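Local coordinates for GTP pyrophosphokinase (Chlorobaculum tepidum, PDB 3IBW), which probably makes the alarmone (p)ppGpp by transferring pyrophosphate from ATP to GTP or GDP, its ACT domain being a likely regulatory module, at residues Ile51-Asn55 with Thr56-Thr60; Arg67-Gln70 with Gly71-Thr74. The protein carries 1 engineered substitution. One frame throughout, in Å; residues are numbered along the deposited sequence.

Interaction 1: Ile51-Asn55 with Thr56-Thr60; sequences IFVKN and TDKLT
Asn55 reaches forward along the chain and takes the backbone N-H of Lys58 on its side-chain oxygen, with OD1 2.8 Å from Lys58 N. The N-H...O angle is 161°, and the donor sits almost in line with the side-chain C=O bond. Its torsion allows this: CG lies between the backbone N and the carbonyl carbon (chi1 55°), which swings the amide over the first turn of helix 56-67. The backbone of the same residue opens the helical series, its O accepting from Leu59 N at 3.1 Å. Asparagine suits this place because its short amide offers an acceptor to one of the N-H groups at the helix start, which have no preceding helical turn to supply their carbonyls; an alanine here would probably leave the Lys58 N-H without that acceptor and the start of the helix less firmly fixed.

Behind the cap, apolar atoms bring strand and helix together. Val53 turns CG2 across the aliphatic stem of Lys58, 3.5 Å from its CG, while Val53 CG1 stands 4.3 Å from Leu59 CB. Deeper in, the methyl ends of Ile51 and Leu59 meet, CD1 to CD1, at 4.2 Å. The Lys58 chain bends at chi2 and carries its amine away from Val53 to a weak hydrogen bond with Asp30 O. Leu59 also packs on Ala6 and Ile8 of strand 4-13, and backbone bonds from Ile51 to Ala6 and from Val53 to Phe4 hold the strand in place. The result is an asparagine N-cap at a tight strand-to-helix connection, the entry to the second helix of the βαββαβ ACT fold.

Interaction 2: Arg67-Gln70 with Gly71-Thr74; sequences RKVQ and GVFT
Gly71 gives this turn its most distinctive feature, a positive phi of 115° at the third position of a type II beta turn running from Val69 to Val72. At its backbone angles a beta carbon would be jammed against the carbonyl oxygen of Gln70, so glycine, which has none, fits where other residues would clash. The turn is closed by Val72 N donating to Val69 O at 3.0 Å, in a fairly straight bond (N-H...O angle 157°).

The two valines at the ends of the turn also meet through their side chains, which cross at an angle. CG2 of Val72 approaches Val69 CB to 3.8 Å and lies 3.5 Å from Val69 O, beside the closing bond. In Val72 the other methyl, CG1, is anti to the backbone N (chi1 170°), which leaves CG2 beside that N and hence near the Val69 carbonyl. Branched, apolar valine suits both places: Val69 packs on Met18, Gln21 and Val25 of helix 18-28, and Val72 touches Ile22 of that helix and Ile10 of strand 4-13.

At the opening of the turn a water sits within hydrogen-bonding reach of two carbonyls, Arg67 O at 3.0 Å and Val72 O at 2.7 Å, though it may not donate to both at once. The Arg67 guanidinium looks elsewhere, with NH1 in a salt bridge to Asp64 and NH2 hydrogen-bonded to Val75 O, so it ties the end of helix 56-67 to the strand that follows. The strand then takes on a classic beta bulge, in which Phe73 and Thr74 together stand opposite Val11 of strand 4-13.

The chemistry thus divides the work: the backbone bond and the glycine set the reversal, with the water at most bridging its open side, while the valine methyls fasten it to the neighbouring helix and strand.

In the fold
The two interactions lie at the ends of helix 56-67. Interaction 1 leads from strand 44-53 into it, and interaction 2 leads from it into strand 72-78, so they come in series along the chain. Their centres are about 19 Å apart; their nearest atoms are about 5 Å apart, without touching. Both reach the same four-stranded antiparallel sheet, where strand 4-13 runs between strands 44-53 and 72-78. The helix therefore carries the chain past strand 4-13, from its neighbour 44-53 to the edge strand 72-78. Together the two connections fix where the second helix begins and ends against the sheet in the ACT domain.

Interaction 1: Ile51-Asn55 with Thr56-Thr60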
loop_
_atom_site.group_PDB
_atom_site.type_symbol
_atom_site.label_atom_id
_atom_site.label_comp_id
_atom_site.label_asym_id
_atom_site.label_seq_id
_atom_site.Cartn_x
_atom_site.Cartn_y
_atom_site.Cartn_z
ATOM N N ILE A 51 0.887 -2.735 -11.200
ATOM C CA ILE A 51 0.661 -4.147 -10.930
ATOM C C ILE A 51 0.827 -4.968 -12.198
ATOM O O ILE A 51 0.764 -4.421 -13.303
ATOM C CB ILE A 51 -0.801 -4.400 -10.445
ATOM C CG1 ILE A 51 -1.802 -3.894 -11.503
ATOM C CG2 ILE A 51 -1.059 -3.709 -9.120
ATOM C CD1 ILE A 51 -3.238 -4.323 -11.244
ATOM N N PHE A 52 1.072 -6.268 -12.028
ATOM C CA PHE A 52 1.143 -7.194 -13.158
ATOM C C PHE A 52 -0.245 -7.845 -13.118
ATOM O O PHE A 52 -0.669 -8.391 -12.092
ATOM C CB PHE A 52 2.255 -8.228 -12.986
ATOM C CG PHE A 52 3.589 -7.724 -13.421
ATOM C CD1 PHE A 52 3.865 -7.507 -14.767
ATOM C CD2 PHE A 52 4.567 -7.446 -12.490
ATOM C CE1 PHE A 52 5.097 -7.003 -15.166
ATOM C CE2 PHE A 52 5.805 -6.937 -12.882
ATOM C CZ PHE A 52 6.071 -6.725 -14.218
ATOM N N VAL A 53 -0.949 -7.782 -14.243
ATOM C CA VAL A 53 -2.303 -8.301 -14.320
ATOM C C VAL A 53 -2.502 -9.188 -15.541
ATOM O O VAL A 53 -1.835 -9.025 -16.560
ATOM C CB VAL A 53 -3.301 -7.095 -14.299
ATOM C CG1 VAL A 53 -3.094 -6.222 -15.515
ATOM C CG2 VAL A 53 -4.720 -7.578 -14.201
ATOM N N LYS A 54 -3.427 -10.130 -15.408
ATOM C CA LYS A 54 -3.742 -11.105 -16.449
ATOM C C LYS A 54 -4.125 -10.545 -17.805
ATOM O O LYS A 54 -3.548 -10.904 -18.832
ATOM C CB LYS A 54 -4.874 -12.012 -15.959
ATOM C CG LYS A 54 -5.251 -13.141 -16.900
ATOM C CD LYS A 54 -6.256 -14.096 -16.257
ATOM C CE LYS A 54 -7.656 -13.504 -16.204
ATOM N NZ LYS A 54 -8.693 -14.563 -16.007
ATOM N N ASN A 55 -5.117 -9.668 -17.799
ATOM C CA ASN A 55 -5.607 -9.074 -19.030
ATOM C C ASN A 55 -6.393 -7.812 -18.711
ATOM O O ASN A 55 -6.518 -7.439 -17.543
ATOM C CB ASN A 55 -6.495 -10.079 -19.795
ATOM C CG ASN A 55 -7.655 -10.618 -18.953
ATOM O OD1 ASN A 55 -8.177 -9.927 -18.081
ATOM N ND2 ASN A 55 -8.066 -11.854 -19.227
ATOM N N THR A 56 -6.933 -7.165 -19.740
ATOM C CA THR A 56 -7.675 -5.926 -19.540
ATOM C C THR A 56 -8.967 -6.110 -18.753
ATOM O O THR A 56 -9.305 -5.269 -17.917
ATOM C CB THR A 56 -7.973 -5.232 -20.886
ATOM O OG1 THR A 56 -6.758 -5.125 -21.647
ATOM C CG2 THR A 56 -8.516 -3.825 -20.642
ATOM N N ASP A 57 -9.695 -7.194 -19.011
ATOM C CA ASP A 57 -10.930 -7.441 -18.272
ATOM C C ASP A 57 -10.630 -7.518 -16.767
ATOM O O ASP A 57 -11.358 -6.950 -15.952
ATOM C CB ASP A 57 -11.600 -8.740 -18.741
ATOM C CG ASP A 57 -12.179 -8.627 -20.146
ATOM O OD1 ASP A 57 -12.527 -7.499 -20.549
ATOM O OD2 ASP A 57 -12.306 -9.658 -20.838
ATOM N N LYS A 58 -9.553 -8.206 -16.398
ATOM C CA LYS A 58 -9.194 -8.327 -14.985
ATOM C C LYS A 58 -8.863 -6.952 -14.399
ATOM O O LYS A 58 -9.306 -6.607 -13.299
ATOM C CB LYS A 58 -7.995 -9.260 -14.814
ATOM C CG LYS A 58 -7.581 -9.445 -13.367
ATOM C CD LYS A 58 -8.698 -10.070 -12.552
ATOM C CE LYS A 58 -8.400 -9.969 -11.071
ATOM N NZ LYS A 58 -6.950 -9.728 -10.839
ATOM N N LEU A 59 -8.083 -6.171 -15.140
ATOM C CA LEU A 59 -7.698 -4.829 -14.707
ATOM C C LEU A 59 -8.944 -3.983 -14.444
ATOM O O LEU A 59 -9.039 -3.286 -13.434
ATOM C CB LEU A 59 -6.836 -4.161 -15.787
ATOM C CG LEU A 59 -6.395 -2.708 -15.566
ATOM C CD1 LEU A 59 -5.585 -2.592 -14.278
ATOM C CD2 LEU A 59 -5.573 -2.247 -16.764
ATOM N N THR A 60 -9.907 -4.057 -15.356
ATOM C CA THR A 60 -11.143 -3.301 -15.219
ATOM C C THR A 60 -11.885 -3.666 -13.927
ATOM O O THR A 60 -12.431 -2.786 -13.255
ATOM C CB THR A 60 -12.048 -3.537 -16.450
ATOM O OG1 THR A 60 -11.373 -3.053 -17.617
ATOM C CG2 THR A 60 -13.378 -2.802 -16.305
#

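Interaction 2: Arg67-Gln70 with Gly71-Thr74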
loop_
_atom_site.group_PDB
_atom_site.type_symbol
_atom_site.label_atom_id
_atom_site.label_comp_id
_atom_site.label_asym_id
_atom_site.label_seq_id
_atom_site.Cartn_x
_atom_site.Cartn_y
_atom_site.Cartn_z
ATOM N N ARG A 67 -13.236 1.964 -7.410
ATOM C CA ARG A 67 -14.132 3.083 -7.673
ATOM C C ARG A 67 -15.400 3.020 -6.833
ATOM O O ARG A 67 -16.016 4.050 -6.557
ATOM C CB ARG A 67 -14.468 3.164 -9.180
ATOM C CG ARG A 67 -14.923 4.555 -9.636
ATOM C CD ARG A 67 -15.222 4.629 -11.136
ATOM N NE ARG A 67 -14.031 4.449 -11.966
ATOM C CZ ARG A 67 -13.668 3.296 -12.516
ATOM N NH1 ARG A 67 -14.407 2.213 -12.326
ATOM N NH2 ARG A 67 -12.575 3.226 -13.261
ATOM N N LYS A 68 -15.774 1.815 -6.406
ATOM C CA LYS A 68 -16.971 1.634 -5.598
ATOM C C LYS A 68 -16.777 1.947 -4.119
ATOM O O LYS A 68 -17.743 1.965 -3.358
ATOM C CB LYS A 68 -17.516 0.212 -5.767
ATOM C CG LYS A 68 -18.199 -0.013 -7.110
ATOM C CD LYS A 68 -18.703 -1.444 -7.252
ATOM C CE LYS A 68 -19.248 -1.697 -8.651
ATOM N NZ LYS A 68 -19.049 -3.114 -9.070
ATOM N N VAL A 69 -15.538 2.191 -3.705
ATOM C CA VAL A 69 -15.281 2.527 -2.311
ATOM C C VAL A 69 -15.758 3.963 -2.061
ATOM O O VAL A 69 -15.264 4.910 -2.677
ATOM C CB VAL A 69 -13.777 2.417 -1.969
ATOM C CG1 VAL A 69 -13.531 2.901 -0.546
ATOM C CG2 VAL A 69 -13.322 0.968 -2.118
ATOM N N GLN A 70 -16.732 4.119 -1.165
ATOM C CA GLN A 70 -17.258 5.440 -0.846
ATOM C C GLN A 70 -16.115 6.280 -0.291
ATOM O O GLN A 70 -15.429 5.879 0.653
ATOM C CB GLN A 70 -18.403 5.321 0.167
ATOM C CG GLN A 70 -19.643 4.643 -0.405
ATOM C CD GLN A 70 -20.183 5.366 -1.620
ATOM O OE1 GLN A 70 -20.357 6.583 -1.601
ATOM N NE2 GLN A 70 -20.468 4.618 -2.681
ATOM N N GLY A 71 -15.916 7.448 -0.887
ATOM C CA GLY A 71 -14.834 8.321 -0.474
ATOM C C GLY A 71 -13.808 8.463 -1.596
ATOM O O GLY A 71 -12.960 9.355 -1.550
ATOM N N VAL A 72 -13.861 7.576 -2.592
ATOM C CA VAL A 72 -12.942 7.655 -3.733
ATOM C C VAL A 72 -13.577 8.589 -4.770
ATOM O O VAL A 72 -14.776 8.476 -5.065
ATOM C CB VAL A 72 -12.716 6.268 -4.400
ATOM C CG1 VAL A 72 -11.959 6.437 -5.726
ATOM C CG2 VAL A 72 -11.929 5.359 -3.462
ATOM N N PHE A 73 -12.786 9.510 -5.314
ATOM C CA PHE A 73 -13.292 10.433 -6.326
ATOM C C PHE A 73 -13.115 9.890 -7.738
ATOM O O PHE A 73 -14.065 9.866 -8.517
ATOM C CB PHE A 73 -12.595 11.791 -6.228
ATOM C CG PHE A 73 -12.823 12.491 -4.922
ATOM C CD1 PHE A 73 -14.095 12.543 -4.363
ATOM C CD2 PHE A 73 -11.770 13.098 -4.251
ATOM C CE1 PHE A 73 -14.315 13.191 -3.151
ATOM C CE2 PHE A 73 -11.982 13.746 -3.035
ATOM C CZ PHE A 73 -13.256 13.791 -2.486
ATOM N N THR A 74 -11.904 9.437 -8.056
ATOM C CA THR A 74 -11.609 8.912 -9.387
ATOM C C THR A 74 -10.657 7.717 -9.361
ATOM O O THR A 74 -9.848 7.572 -8.447
ATOM C CB THR A 74 -10.924 9.996 -10.291
ATOM O OG1 THR A 74 -9.676 10.397 -9.704
ATOM C CG2 THR A 74 -11.816 11.232 -10.449
HETATM O O HOH W 1 -15.548 6.916 -7.132
#